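Side-chain contacts in cruciform cutting endonuclease 1, mitochondrial (Schizosaccharomyces pombe, PDB 1KCF), which resolves four-way Holliday junctions in mitochondrial DNA as a homodimer, cutting at the point of strand exchange after 5'-CT-3' and 5'-TT-3' sequences: residues A211-K214 with W215-S219; K196-D200 with G201-L205; L145-A148 with E149-N152; P129-T132 with L133-M137; K246-R249 with N250-K253. All coordinates share one frame; numbering follows the deposited sequence.

Contact 1: residues A211-K214 with W215-S219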
loop_
_atom_site.group_PDB
_atom_site.type_symbol
_atom_site.label_atom_id
_atom_site.label_comp_id
_atom_site.label_asym_id
_atom_site.label_seq_id
_atom_site.Cartn_x
_atom_site.Cartn_y
_atom_site.Cartn_z
ATOM N N ALA A 211 -9.923 2.110 -29.557
ATOM C CA ALA A 211 -9.944 3.153 -28.541
ATOM C C ALA A 211 -10.878 4.280 -28.960
ATOM O O ALA A 211 -11.751 4.690 -28.196
ATOM C CB ALA A 211 -8.536 3.694 -28.313
ATOM N N LEU A 212 -10.690 4.777 -30.180
ATOM C CA LEU A 212 -11.526 5.854 -30.695
ATOM C C LEU A 212 -12.989 5.425 -30.630
ATOM O O LEU A 212 -13.871 6.232 -30.336
ATOM C CB LEU A 212 -11.156 6.171 -32.147
ATOM C CG LEU A 212 -11.332 7.607 -32.657
ATOM C CD1 LEU A 212 -11.394 7.586 -34.174
ATOM C CD2 LEU A 212 -12.596 8.240 -32.094
ATOM N N TYR A 213 -13.237 4.146 -30.895
ATOM C CA TYR A 213 -14.593 3.609 -30.876
ATOM C C TYR A 213 -15.223 3.661 -29.487
ATOM O O TYR A 213 -16.382 4.056 -29.343
ATOM C CB TYR A 213 -14.607 2.160 -31.378
ATOM C CG TYR A 213 -16.005 1.624 -31.616
ATOM C CD1 TYR A 213 -16.758 2.054 -32.708
ATOM C CD2 TYR A 213 -16.587 0.713 -30.731
ATOM C CE1 TYR A 213 -18.057 1.595 -32.914
ATOM C CE2 TYR A 213 -17.887 0.247 -30.928
ATOM C CZ TYR A 213 -18.615 0.694 -32.021
ATOM O OH TYR A 213 -19.908 0.257 -32.216
ATOM N N LYS A 214 -14.470 3.252 -28.470
ATOM C CA LYS A 214 -14.975 3.259 -27.098
ATOM C C LYS A 214 -15.432 4.658 -26.700
ATOM O O LYS A 214 -16.490 4.839 -26.091
ATOM C CB LYS A 214 -13.892 2.807 -26.115
ATOM C CG LYS A 214 -13.379 1.399 -26.321
ATOM C CD LYS A 214 -12.492 0.981 -25.153
ATOM C CE LYS A 214 -11.872 -0.389 -25.384
ATOM N NZ LYS A 214 -11.093 -0.855 -24.202
ATOM N N TRP A 215 -14.621 5.649 -27.049
ATOM C CA TRP A 215 -14.927 7.028 -26.727
ATOM C C TRP A 215 -16.189 7.537 -27.411
ATOM O O TRP A 215 -17.067 8.103 -26.760
ATOM C CB TRP A 215 -13.749 7.920 -27.105
ATOM C CG TRP A 215 -14.007 9.369 -26.880
ATOM C CD1 TRP A 215 -14.194 10.325 -27.832
ATOM C CD2 TRP A 215 -14.077 10.035 -25.618
ATOM N NE1 TRP A 215 -14.370 11.552 -27.240
ATOM C CE2 TRP A 215 -14.303 11.402 -25.881
ATOM C CE3 TRP A 215 -13.968 9.609 -24.288
ATOM C CZ2 TRP A 215 -14.421 12.352 -24.864
ATOM C CZ3 TRP A 215 -14.085 10.551 -23.275
ATOM C CH2 TRP A 215 -14.309 11.909 -23.570
ATOM N N ASN A 216 -16.281 7.338 -28.721
ATOM C CA ASN A 216 -17.442 7.804 -29.468
ATOM C C ASN A 216 -18.729 7.054 -29.153
ATOM O O ASN A 216 -19.796 7.659 -29.066
ATOM C CB ASN A 216 -17.176 7.741 -30.973
ATOM C CG ASN A 216 -16.210 8.810 -31.435
ATOM O OD1 ASN A 216 -16.194 9.923 -30.901
ATOM N ND2 ASN A 216 -15.408 8.488 -32.444
ATOM N N ASN A 217 -18.631 5.740 -28.982
ATOM C CA ASN A 217 -19.812 4.938 -28.688
ATOM C C ASN A 217 -20.135 4.954 -27.202
ATOM O O ASN A 217 -21.233 5.333 -26.797
ATOM C CB ASN A 217 -19.605 3.493 -29.143
ATOM C CG ASN A 217 -20.834 2.635 -28.918
ATOM O OD1 ASN A 217 -21.864 2.822 -29.568
ATOM N ND2 ASN A 217 -20.737 1.695 -27.986
ATOM N N GLY A 218 -19.168 4.535 -26.395
ATOM C CA GLY A 218 -19.365 4.503 -24.960
ATOM C C GLY A 218 -19.695 5.858 -24.366
ATOM O O GLY A 218 -18.799 6.631 -24.027
ATOM N N SER A 219 -20.986 6.148 -24.251
ATOM C CA SER A 219 -21.462 7.400 -23.674
ATOM C C SER A 219 -22.522 7.043 -22.648
ATOM O O SER A 219 -22.900 7.858 -21.804
ATOM C CB SER A 219 -22.072 8.304 -24.744
ATOM O OG SER A 219 -22.669 9.447 -24.152
#
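Ala-211 O receives the amide of Trp-215 at 3.2 Å, one of the i to i+4 bonds of the closing turns of helix 209-217. Trp-215 itself turns away to the buried side, where its indole stacks on Trp-70 and meets Lys-225 in a cation-pi contact, with Met-228 and Ala-229 of helix 224-253 beside it. Its side chain is about 9 Å from that of Asp-230, a magnesium-binding residue. Leu-212 O takes the amide of Asn-216 at 3.1 Å, an almost straight bond of 169° at the hydrogen; the side chains of this pair also meet, but the model is too tight there for the detail to be trusted. Tyr-213 makes the clearest side-chain contact, and its O holds Asn-217 N at 2.8 Å. Its ring and the side chain of Asn-217 run side by side in the same direction, ring and amide planes only 11° apart. Asn-217 CB forms a CH-pi contact over one ring face, 4.2 Å from the centroid and offset toward the rim, with CE2 and CZ of Tyr-213 each 4.1 Å from it. Both residues hold CG anti to the backbone N (chi1 -170° in Tyr-213), which sends them along the same course. At Gly-218 the chain leaves helical geometry, and its N meets Lys-214 O in a weak, bent bond of 2.7 Å.

Contact 2: residues K196-D200 with G201-L205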
loop_
_atom_site.group_PDB
_atom_site.type_symbol
_atom_site.label_atom_id
_atom_site.label_comp_id
_atom_site.label_asym_id
_atom_site.label_seq_id
_atom_site.Cartn_x
_atom_site.Cartn_y
_atom_site.Cartn_z
ATOM N N LYS A 196 -12.754 16.229 -25.865
ATOM C CA LYS A 196 -13.462 16.282 -27.137
ATOM C C LYS A 196 -12.828 17.363 -28.005
ATOM O O LYS A 196 -12.666 17.199 -29.215
ATOM C CB LYS A 196 -14.942 16.597 -26.896
ATOM C CG LYS A 196 -15.757 16.735 -28.164
ATOM C CD LYS A 196 -17.228 16.940 -27.852
ATOM C CE LYS A 196 -18.025 17.169 -29.128
ATOM N NZ LYS A 196 -19.490 17.255 -28.864
ATOM N N GLU A 197 -12.455 18.468 -27.371
ATOM C CA GLU A 197 -11.826 19.575 -28.074
ATOM C C GLU A 197 -10.445 19.152 -28.559
ATOM O O GLU A 197 -10.065 19.420 -29.698
ATOM C CB GLU A 197 -11.700 20.777 -27.142
ATOM C CG GLU A 197 -11.106 22.005 -27.798
ATOM C CD GLU A 197 -10.961 23.158 -26.830
ATOM O OE1 GLU A 197 -11.945 23.461 -26.120
ATOM O OE2 GLU A 197 -9.868 23.763 -26.785
ATOM N N LEU A 198 -9.695 18.492 -27.683
ATOM C CA LEU A 198 -8.359 18.029 -28.026
ATOM C C LEU A 198 -8.400 17.079 -29.217
ATOM O O LEU A 198 -7.540 17.136 -30.092
ATOM C CB LEU A 198 -7.715 17.336 -26.819
ATOM C CG LEU A 198 -7.322 18.290 -25.689
ATOM C CD1 LEU A 198 -6.816 17.510 -24.488
ATOM C CD2 LEU A 198 -6.253 19.244 -26.195
ATOM N N ILE A 199 -9.405 16.210 -29.245
ATOM C CA ILE A 199 -9.564 15.253 -30.337
ATOM C C ILE A 199 -9.962 15.963 -31.631
ATOM O O ILE A 199 -9.337 15.772 -32.677
ATOM C CB ILE A 199 -10.644 14.202 -30.001
ATOM C CG1 ILE A 199 -10.172 13.331 -28.834
ATOM C CG2 ILE A 199 -10.955 13.358 -31.232
ATOM C CD1 ILE A 199 -11.200 12.337 -28.353
ATOM N N ASP A 200 -11.006 16.783 -31.550
ATOM C CA ASP A 200 -11.488 17.518 -32.711
ATOM C C ASP A 200 -10.408 18.467 -33.220
ATOM O O ASP A 200 -10.376 18.804 -34.403
ATOM C CB ASP A 200 -12.752 18.307 -32.354
ATOM C CG ASP A 200 -13.891 17.411 -31.875
ATOM O OD1 ASP A 200 -14.994 17.940 -31.611
ATOM O OD2 ASP A 200 -13.692 16.181 -31.759
ATOM N N GLY A 201 -9.522 18.890 -32.324
ATOM C CA GLY A 201 -8.450 19.789 -32.713
ATOM C C GLY A 201 -7.218 19.030 -33.174
ATOM O O GLY A 201 -6.169 19.621 -33.436
ATOM N N GLN A 202 -7.347 17.710 -33.269
ATOM C CA GLN A 202 -6.250 16.852 -33.699
ATOM C C GLN A 202 -5.014 16.937 -32.799
ATOM O O GLN A 202 -3.898 16.678 -33.250
ATOM C CB GLN A 202 -5.846 17.189 -35.136
ATOM C CG GLN A 202 -6.934 16.966 -36.173
ATOM C CD GLN A 202 -6.442 17.236 -37.584
ATOM O OE1 GLN A 202 -6.092 18.369 -37.925
ATOM N NE2 GLN A 202 -6.405 16.193 -38.410
ATOM N N LYS A 203 -5.209 17.308 -31.536
ATOM C CA LYS A 203 -4.098 17.396 -30.593
ATOM C C LYS A 203 -3.867 16.013 -29.997
ATOM O O LYS A 203 -2.808 15.724 -29.443
ATOM C CB LYS A 203 -4.411 18.401 -29.484
ATOM C CG LYS A 203 -4.496 19.835 -29.969
ATOM C CD LYS A 203 -3.166 20.277 -30.545
ATOM C CE LYS A 203 -3.270 21.624 -31.226
ATOM N NZ LYS A 203 -1.980 21.987 -31.884
ATOM N N ILE A 204 -4.885 15.169 -30.123
ATOM C CA ILE A 204 -4.849 13.793 -29.651
ATOM C C ILE A 204 -5.352 12.921 -30.798
ATOM O O ILE A 204 -6.478 13.091 -31.263
ATOM C CB ILE A 204 -5.773 13.584 -28.425
ATOM C CG1 ILE A 204 -5.160 14.237 -27.183
ATOM C CG2 ILE A 204 -6.008 12.103 -28.187
ATOM C CD1 ILE A 204 -6.026 14.110 -25.943
ATOM N N LEU A 205 -4.510 12.006 -31.265
ATOM C CA LEU A 205 -4.880 11.104 -32.350
ATOM C C LEU A 205 -4.922 9.689 -31.803
ATOM O O LEU A 205 -4.452 9.429 -30.691
ATOM C CB LEU A 205 -3.854 11.171 -33.489
ATOM C CG LEU A 205 -3.746 12.460 -34.303
ATOM C CD1 LEU A 205 -2.612 12.324 -35.310
ATOM C CD2 LEU A 205 -5.059 12.739 -35.016
#
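A Schellman motif ends helix 191-200 and turns the chain into strand 204-206. Leu-198 O receives Lys-203 N at 2.7 Å, the 6-to-1 bond of the motif, while Gln-202 N, on the residue of positive phi (60°), bonds to Ile-199 O at 2.8 Å from above the carbonyl plane. Ile-204 N adds a weak second bond to Leu-198 O, and Gly-201 N closes the preceding turn on Glu-197 O at 2.7 Å. The side chains fold over the same reversal. Ile-204 reaches back to the helix with its CD1, which rests 3.7 Å from Leu-198 CB and 3.8 Å from Leu-198 CD1, the two side chains meeting at a slant. The other Leu-198 methyl, CD2, lies 3.9 Å from Lys-203 CB, where the lysine crosses at about a right angle before bending away at chi2 (-62°). Leu-198 is thus gripped through both branches and is buried, its remaining surroundings including Trp-175 of helix 168-179. Glu-197 pairs its carboxylate with Lys-189. Beyond the turn, the backbone of Lys-203 and Leu-205 bonds to Val-65, and that of Leu-205 also to Ile-67, setting strand 204-206 against strand 65-73 at the margin of the sheet.

Contact 3: residues L145-A148 with E149-N152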
loop_
_atom_site.group_PDB
_atom_site.type_symbol
_atom_site.label_atom_id
_atom_site.label_comp_id
_atom_site.label_asym_id
_atom_site.label_seq_id
_atom_site.Cartn_x
_atom_site.Cartn_y
_atom_site.Cartn_z
ATOM N N LEU A 145 5.215 -3.179 -5.075
ATOM C CA LEU A 145 5.521 -4.163 -6.103
ATOM C C LEU A 145 6.484 -3.606 -7.150
ATOM O O LEU A 145 7.401 -4.297 -7.593
ATOM C CB LEU A 145 4.235 -4.647 -6.784
ATOM C CG LEU A 145 3.294 -5.486 -5.912
ATOM C CD1 LEU A 145 2.115 -5.965 -6.738
ATOM C CD2 LEU A 145 4.049 -6.671 -5.335
ATOM N N HIS A 146 6.278 -2.353 -7.535
ATOM C CA HIS A 146 7.130 -1.720 -8.533
ATOM C C HIS A 146 8.575 -1.590 -8.056
ATOM O O HIS A 146 9.504 -2.015 -8.747
ATOM C CB HIS A 146 6.568 -0.344 -8.901
ATOM C CG HIS A 146 7.471 0.473 -9.772
ATOM N ND1 HIS A 146 8.451 1.299 -9.262
ATOM C CD2 HIS A 146 7.553 0.578 -11.119
ATOM C CE1 HIS A 146 9.097 1.878 -10.257
ATOM N NE2 HIS A 146 8.571 1.458 -11.396
ATOM N N TYR A 147 8.769 -1.011 -6.877
ATOM C CA TYR A 147 10.112 -0.839 -6.350
ATOM C C TYR A 147 10.779 -2.138 -5.934
ATOM O O TYR A 147 12.003 -2.227 -5.912
ATOM C CB TYR A 147 10.111 0.161 -5.191
ATOM C CG TYR A 147 10.139 1.585 -5.682
ATOM C CD1 TYR A 147 8.961 2.289 -5.912
ATOM C CD2 TYR A 147 11.352 2.209 -5.988
ATOM C CE1 TYR A 147 8.987 3.576 -6.440
ATOM C CE2 TYR A 147 11.388 3.496 -6.519
ATOM C CZ TYR A 147 10.203 4.172 -6.741
ATOM O OH TYR A 147 10.232 5.441 -7.275
ATOM N N ALA A 148 9.984 -3.147 -5.606
ATOM C CA ALA A 148 10.549 -4.432 -5.236
ATOM C C ALA A 148 11.097 -5.054 -6.518
ATOM O O ALA A 148 12.218 -5.548 -6.552
ATOM C CB ALA A 148 9.474 -5.327 -4.635
ATOM N N GLU A 149 10.291 -5.009 -7.572
ATOM C CA GLU A 149 10.667 -5.560 -8.867
ATOM C C GLU A 149 11.911 -4.822 -9.371
ATOM O O GLU A 149 12.858 -5.435 -9.855
ATOM C CB GLU A 149 9.521 -5.363 -9.863
ATOM C CG GLU A 149 9.564 -6.252 -11.092
ATOM C CD GLU A 149 9.108 -7.673 -10.803
ATOM O OE1 GLU A 149 8.349 -8.235 -11.626
ATOM O OE2 GLU A 149 9.513 -8.231 -9.759
ATOM N N LYS A 150 11.893 -3.500 -9.240
ATOM C CA LYS A 150 12.993 -2.657 -9.676
ATOM C C LYS A 150 14.358 -3.100 -9.134
ATOM O O LYS A 150 15.336 -3.116 -9.917
ATOM C CB LYS A 150 12.747 -1.207 -9.245
ATOM C CG LYS A 150 13.862 -0.239 -9.601
ATOM C CD LYS A 150 13.568 1.156 -9.057
ATOM C CE LYS A 150 14.693 2.126 -9.375
ATOM N NZ LYS A 150 14.431 3.475 -8.813
ATOM N N ARG A 151 14.452 -3.423 -7.825
ATOM C CA ARG A 151 15.731 -3.816 -7.238
ATOM C C ARG A 151 16.175 -5.120 -7.923
ATOM O O ARG A 151 17.365 -5.256 -8.216
ATOM C CB ARG A 151 15.595 -3.985 -5.701
ATOM C CG ARG A 151 14.752 -2.863 -5.006
ATOM C CD ARG A 151 15.555 -1.715 -4.373
ATOM N NE ARG A 151 14.749 -0.496 -4.233
ATOM C CZ ARG A 151 14.471 0.124 -3.082
ATOM N NH1 ARG A 151 14.932 -0.343 -1.919
ATOM N NH2 ARG A 151 13.724 1.223 -3.086
ATOM N N ASN A 152 15.242 -6.005 -8.325
ATOM C CA ASN A 152 15.554 -7.317 -8.920
ATOM C C ASN A 152 16.391 -7.272 -10.172
ATOM O O ASN A 152 16.010 -6.631 -11.141
ATOM C CB ASN A 152 14.261 -8.097 -9.148
ATOM C CG ASN A 152 13.534 -8.385 -7.825
ATOM O OD1 ASN A 152 14.166 -8.838 -6.867
ATOM N ND2 ASN A 152 12.233 -8.103 -7.756
#
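Glu-149 binds Leu-145 O through its amide at 3.0 Å, and its CB packs against the same carbonyl oxygen. Lys-150 follows with an N-H to His-146 O at 2.9 Å; its extended chain, CG anti to the backbone N (chi1 178°), runs beside Tyr-147 in the same direction, placing CD 3.9 Å from ring atom CD2 of Tyr-147 and NZ 3.8 Å from CE2. Arg-151 bends at chi2 (-97°) and slants across the same tyrosine, its NH2 3.9 Å from Tyr-147 CD2 and the guanidinium plane 81° from that of the ring. Its amide makes only weak bonds, to Tyr-147 O and Ala-148 O. An alanine in place of Tyr-147 would probably take away the ring beside the lysine chain, leaving it freer to swing, and remove one support of the arginine. Asn-152 ND2 gives a weak bond back to Glu-149 OE2. His-146 NE2 bonds to Pro-161 O. On the second subunit, Arg-151 packs on Ile-99, with a long, weak ion pair from NH1 to Asp-96, and Tyr-147 packs on Ser-92 of helix 91-109. Leu-145 and Ala-148 meet Ala-148 and Leu-145 of that subunit, a reciprocal pairing of helices 128-151 forming part of the dimer interface.

Contact 4: residues P129-T132 with L133-M137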
loop_
_atom_site.group_PDB
_atom_site.type_symbol
_atom_site.label_atom_id
_atom_site.label_comp_id
_atom_site.label_asym_id
_atom_site.label_seq_id
_atom_site.Cartn_x
_atom_site.Cartn_y
_atom_site.Cartn_z
ATOM N N PRO A 129 -14.562 7.041 4.046
ATOM C CA PRO A 129 -13.651 6.110 4.721
ATOM C C PRO A 129 -13.281 4.905 3.862
ATOM O O PRO A 129 -12.110 4.543 3.754
ATOM C CB PRO A 129 -14.436 5.697 5.967
ATOM C CG PRO A 129 -15.309 6.890 6.236
ATOM C CD PRO A 129 -15.777 7.256 4.853
ATOM N N GLU A 130 -14.286 4.285 3.254
ATOM C CA GLU A 130 -14.053 3.111 2.424
ATOM C C GLU A 130 -13.213 3.436 1.191
ATOM O O GLU A 130 -12.246 2.738 0.890
ATOM C CB GLU A 130 -15.386 2.499 1.991
ATOM C CG GLU A 130 -16.304 2.147 3.144
ATOM C CD GLU A 130 -17.620 1.547 2.681
ATOM O OE1 GLU A 130 -18.202 2.067 1.702
ATOM O OE2 GLU A 130 -18.076 0.564 3.305
ATOM N N TRP A 131 -13.584 4.497 0.484
ATOM C CA TRP A 131 -12.871 4.899 -0.718
ATOM C C TRP A 131 -11.419 5.240 -0.407
ATOM O O TRP A 131 -10.507 4.809 -1.113
ATOM C CB TRP A 131 -13.539 6.116 -1.349
ATOM C CG TRP A 131 -12.947 6.488 -2.662
ATOM C CD1 TRP A 131 -13.163 5.874 -3.866
ATOM C CD2 TRP A 131 -12.027 7.556 -2.912
ATOM N NE1 TRP A 131 -12.435 6.499 -4.849
ATOM C CE2 TRP A 131 -11.731 7.532 -4.291
ATOM C CE3 TRP A 131 -11.426 8.529 -2.105
ATOM C CZ2 TRP A 131 -10.855 8.451 -4.882
ATOM C CZ3 TRP A 131 -10.557 9.442 -2.692
ATOM C CH2 TRP A 131 -10.280 9.395 -4.070
ATOM N N THR A 132 -11.227 6.030 0.644
ATOM C CA THR A 132 -9.902 6.446 1.079
ATOM C C THR A 132 -9.006 5.246 1.362
ATOM O O THR A 132 -7.852 5.219 0.946
ATOM C CB THR A 132 -9.991 7.318 2.345
ATOM O OG1 THR A 132 -10.601 8.570 2.013
ATOM C CG2 THR A 132 -8.609 7.575 2.929
ATOM N N LEU A 133 -9.547 4.255 2.065
ATOM C CA LEU A 133 -8.787 3.057 2.403
ATOM C C LEU A 133 -8.490 2.188 1.183
ATOM O O LEU A 133 -7.367 1.709 1.014
ATOM C CB LEU A 133 -9.540 2.240 3.460
ATOM C CG LEU A 133 -9.520 2.821 4.882
ATOM C CD1 LEU A 133 -10.516 2.083 5.771
ATOM C CD2 LEU A 133 -8.104 2.719 5.453
ATOM N N ARG A 134 -9.495 1.989 0.336
ATOM C CA ARG A 134 -9.335 1.174 -0.863
ATOM C C ARG A 134 -8.276 1.727 -1.812
ATOM O O ARG A 134 -7.371 1.006 -2.216
ATOM C CB ARG A 134 -10.656 1.071 -1.625
ATOM C CG ARG A 134 -11.807 0.489 -0.841
ATOM C CD ARG A 134 -13.083 0.557 -1.673
ATOM N NE ARG A 134 -14.269 0.193 -0.904
ATOM C CZ ARG A 134 -15.495 0.121 -1.412
ATOM N NH1 ARG A 134 -15.697 0.389 -2.695
ATOM N NH2 ARG A 134 -16.519 -0.216 -0.638
ATOM N N VAL A 135 -8.392 3.003 -2.172
ATOM C CA VAL A 135 -7.442 3.609 -3.098
ATOM C C VAL A 135 -6.050 3.810 -2.510
ATOM O O VAL A 135 -5.058 3.731 -3.233
ATOM C CB VAL A 135 -7.954 4.969 -3.638
ATOM C CG1 VAL A 135 -9.233 4.757 -4.427
ATOM C CG2 VAL A 135 -8.192 5.943 -2.485
ATOM N N ASN A 136 -5.969 4.080 -1.211
ATOM C CA ASN A 136 -4.664 4.267 -0.588
ATOM C C ASN A 136 -3.924 2.932 -0.577
ATOM O O ASN A 136 -2.713 2.872 -0.793
ATOM C CB ASN A 136 -4.811 4.779 0.851
ATOM C CG ASN A 136 -5.365 6.191 0.917
ATOM O OD1 ASN A 136 -5.411 6.902 -0.089
ATOM N ND2 ASN A 136 -5.779 6.610 2.109
ATOM N N MET A 137 -4.673 1.866 -0.325
ATOM C CA MET A 137 -4.119 0.527 -0.266
ATOM C C MET A 137 -3.625 0.075 -1.635
ATOM O O MET A 137 -2.531 -0.471 -1.756
ATOM C CB MET A 137 -5.178 -0.450 0.248
ATOM C CG MET A 137 -4.602 -1.676 0.912
ATOM S SD MET A 137 -5.861 -2.794 1.527
ATOM C CE MET A 137 -6.673 -1.736 2.734
#
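Val-135 CG1 sits over one face of the Trp-131 indole, a CH-pi contact 3.9 Å from the centroid of the five-membered ring and 22° off its normal. This is the close-packed side: Trp-131 holds CG anti to the backbone N (chi1 -174°), which carries the indole to Val-135, the other methyl, CG2, lies 4.2 Å from ring atom CE3 of Trp-131, and Val-135 N bonds to Trp-131 O at 3.0 Å. The indole also meets Tyr-121 edge-to-face and lies about 8 Å, side chain to side chain, from the magnesium-binding residue Asp-46. The looser side pairs Glu-130 with Arg-134, whose side chains run alongside in one direction; OE1 of Glu-130 is 3.7 Å from NH2 of Arg-134, a long salt bridge of charges alone, with the oxygen well out of the guanidinium plane. Arg-134 also touches Ile-49, Phe-89 and Ala-126 of the loops. A leucine in its place would probably leave the Glu-130 carboxylate without this opposite charge. Along helix 128-151, Asn-136 OD1 bonds to Arg-118 of strand 113-118, while Thr-132 and Asn-136 pack on Leu-133 of the second subunit.

Contact 5: residues K246-R249 with N250-K253; sequences KHYR and NFCK
Tyr-248 O accepts the amide of Cys-252 at 2.9 Å and Arg-249 O that of Lys-253 at 3.2 Å, so residues 246-249 and 250-253 form consecutive turns near the C-terminal end of helix 224-253. The first bond is fairly straight, 158° at the hydrogen; the second is more bent. Between the side chains the principal meeting is aromatic: Phe-251 CD2 comes to the edge of the Tyr-248 ring, near its plane, 4.1 Å from Tyr-248 CD2, and the two side chains run side by side in the same direction. Their first torsions differ, Tyr-248 with CG beside its backbone N (chi1 -69°) and Phe-251 with CG anti to N (chi1 179°), and this brings residues three apart together. Cys-252 lies on a buried side of the helix, its CB 3.4 Å from Tyr-248 O. Lys-253 runs back, fully extended beyond CG, to Asn-250, its NZ giving a 3.2 Å bond to Asn-250 OD1, nearly in line with the amide C=O; its CG passes 3.5 Å from Arg-249 O. Arg-249 leads away from this turn, its NE bonded to Ser-34 O and its NH2 weakly to Pro-35 O. The helix thereby joins helices 6-15 and 26-33 of the SAP region, with Cys-252 against Leu-28, Ile-31 and Val-32, Tyr-248 against Ile-12 and Leu-15, and Phe-251 against Phe-8.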
loop_
_atom_site.group_PDB
_atom_site.type_symbol
_atom_site.label_atom_id
_atom_site.label_comp_id
_atom_site.label_asym_id
_atom_site.label_seq_id
_atom_site.Cartn_x
_atom_site.Cartn_y
_atom_site.Cartn_z
ATOM N N LYS A 246 11.328 20.607 -22.506
ATOM C CA LYS A 246 12.431 20.494 -23.452
ATOM C C LYS A 246 12.746 21.881 -23.995
ATOM O O LYS A 246 13.833 22.123 -24.505
ATOM C CB LYS A 246 12.060 19.551 -24.588
ATOM N N HIS A 247 11.784 22.790 -23.873
ATOM C CA HIS A 247 11.952 24.160 -24.335
ATOM C C HIS A 247 12.387 25.078 -23.199
ATOM O O HIS A 247 13.337 25.848 -23.338
ATOM C CB HIS A 247 10.638 24.698 -24.910
ATOM C CG HIS A 247 10.196 24.019 -26.170
ATOM N ND1 HIS A 247 10.089 22.649 -26.280
ATOM C CD2 HIS A 247 9.798 24.522 -27.362
ATOM C CE1 HIS A 247 9.643 22.338 -27.483
ATOM N NE2 HIS A 247 9.458 23.459 -28.161
ATOM N N TYR A 248 11.695 24.979 -22.067
ATOM C CA TYR A 248 11.968 25.836 -20.915
ATOM C C TYR A 248 13.216 25.581 -20.077
ATOM O O TYR A 248 13.680 26.491 -19.393
ATOM C CB TYR A 248 10.745 25.874 -20.001
ATOM C CG TYR A 248 9.570 26.608 -20.602
ATOM C CD1 TYR A 248 8.372 25.947 -20.864
ATOM C CD2 TYR A 248 9.652 27.968 -20.901
ATOM C CE1 TYR A 248 7.285 26.624 -21.407
ATOM C CE2 TYR A 248 8.570 28.650 -21.444
ATOM C CZ TYR A 248 7.390 27.973 -21.692
ATOM O OH TYR A 248 6.302 28.645 -22.209
ATOM N N ARG A 249 13.761 24.371 -20.109
ATOM C CA ARG A 249 14.962 24.096 -19.327
ATOM C C ARG A 249 16.095 25.023 -19.751
ATOM O O ARG A 249 16.620 25.789 -18.936
ATOM C CB ARG A 249 15.414 22.643 -19.488
ATOM C CG ARG A 249 14.568 21.628 -18.738
ATOM C CD ARG A 249 15.279 20.287 -18.678
ATOM N NE ARG A 249 14.431 19.222 -18.147
ATOM C CZ ARG A 249 13.493 18.588 -18.846
ATOM N NH1 ARG A 249 13.278 18.908 -20.116
ATOM N NH2 ARG A 249 12.774 17.630 -18.277
ATOM N N ASN A 250 16.470 24.953 -21.025
ATOM C CA ASN A 250 17.544 25.796 -21.535
ATOM C C ASN A 250 17.199 27.267 -21.434
ATOM O O ASN A 250 18.062 28.094 -21.159
ATOM C CB ASN A 250 17.873 25.439 -22.984
ATOM C CG ASN A 250 18.574 24.107 -23.098
ATOM O OD1 ASN A 250 19.291 23.695 -22.186
ATOM N ND2 ASN A 250 18.386 23.430 -24.223
ATOM N N PHE A 251 15.932 27.595 -21.644
ATOM C CA PHE A 251 15.497 28.982 -21.567
ATOM C C PHE A 251 15.730 29.572 -20.170
ATOM O O PHE A 251 16.218 30.698 -20.035
ATOM C CB PHE A 251 14.015 29.087 -21.935
ATOM C CG PHE A 251 13.474 30.480 -21.858
ATOM C CD1 PHE A 251 13.871 31.444 -22.776
ATOM C CD2 PHE A 251 12.605 30.843 -20.840
ATOM C CE1 PHE A 251 13.409 32.747 -22.680
ATOM C CE2 PHE A 251 12.139 32.142 -20.735
ATOM C CZ PHE A 251 12.544 33.098 -21.657
ATOM N N CYS A 252 15.380 28.811 -19.136
ATOM C CA CYS A 252 15.539 29.271 -17.759
ATOM C C CYS A 252 16.987 29.362 -17.290
ATOM O O CYS A 252 17.291 30.111 -16.366
ATOM C CB CYS A 252 14.748 28.375 -16.805
ATOM S SG CYS A 252 12.965 28.595 -16.915
ATOM N N LYS A 253 17.878 28.598 -17.911
ATOM C CA LYS A 253 19.290 28.646 -17.541
ATOM C C LYS A 253 19.812 30.075 -17.700
ATOM O O LYS A 253 20.713 30.501 -16.977
ATOM C CB LYS A 253 20.110 27.708 -18.428
ATOM C CG LYS A 253 20.010 26.239 -18.073
ATOM C CD LYS A 253 20.790 25.401 -19.072
ATOM C CE LYS A 253 20.744 23.928 -18.719
ATOM N NZ LYS A 253 21.291 23.088 -19.821
#

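In the fold
All five contacts are local. Contacts 3 and 4 share helix 128-151, their centres 23 Å apart, and both face the second subunit; contact 3 meets it largely through apolar packing far from the metal-binding residues, whereas contact 4 combines that interface with an indole near Asp-46. Contacts 1 and 2 touch directly, Trp-215 NE1 lying 3.5 Å from Ile-199 CD1, and each ends a helix, one with a weak final bond to a glycine, the other by a Schellman motif leading to a strand. Both are partly buried, as is contact 3, whereas contacts 4 and 5 are nearer the surface. Contact 5 joins the C-terminal helix to the N-terminal helices through aromatic rings, a buried cysteine and arginine bonds to backbone carbonyls.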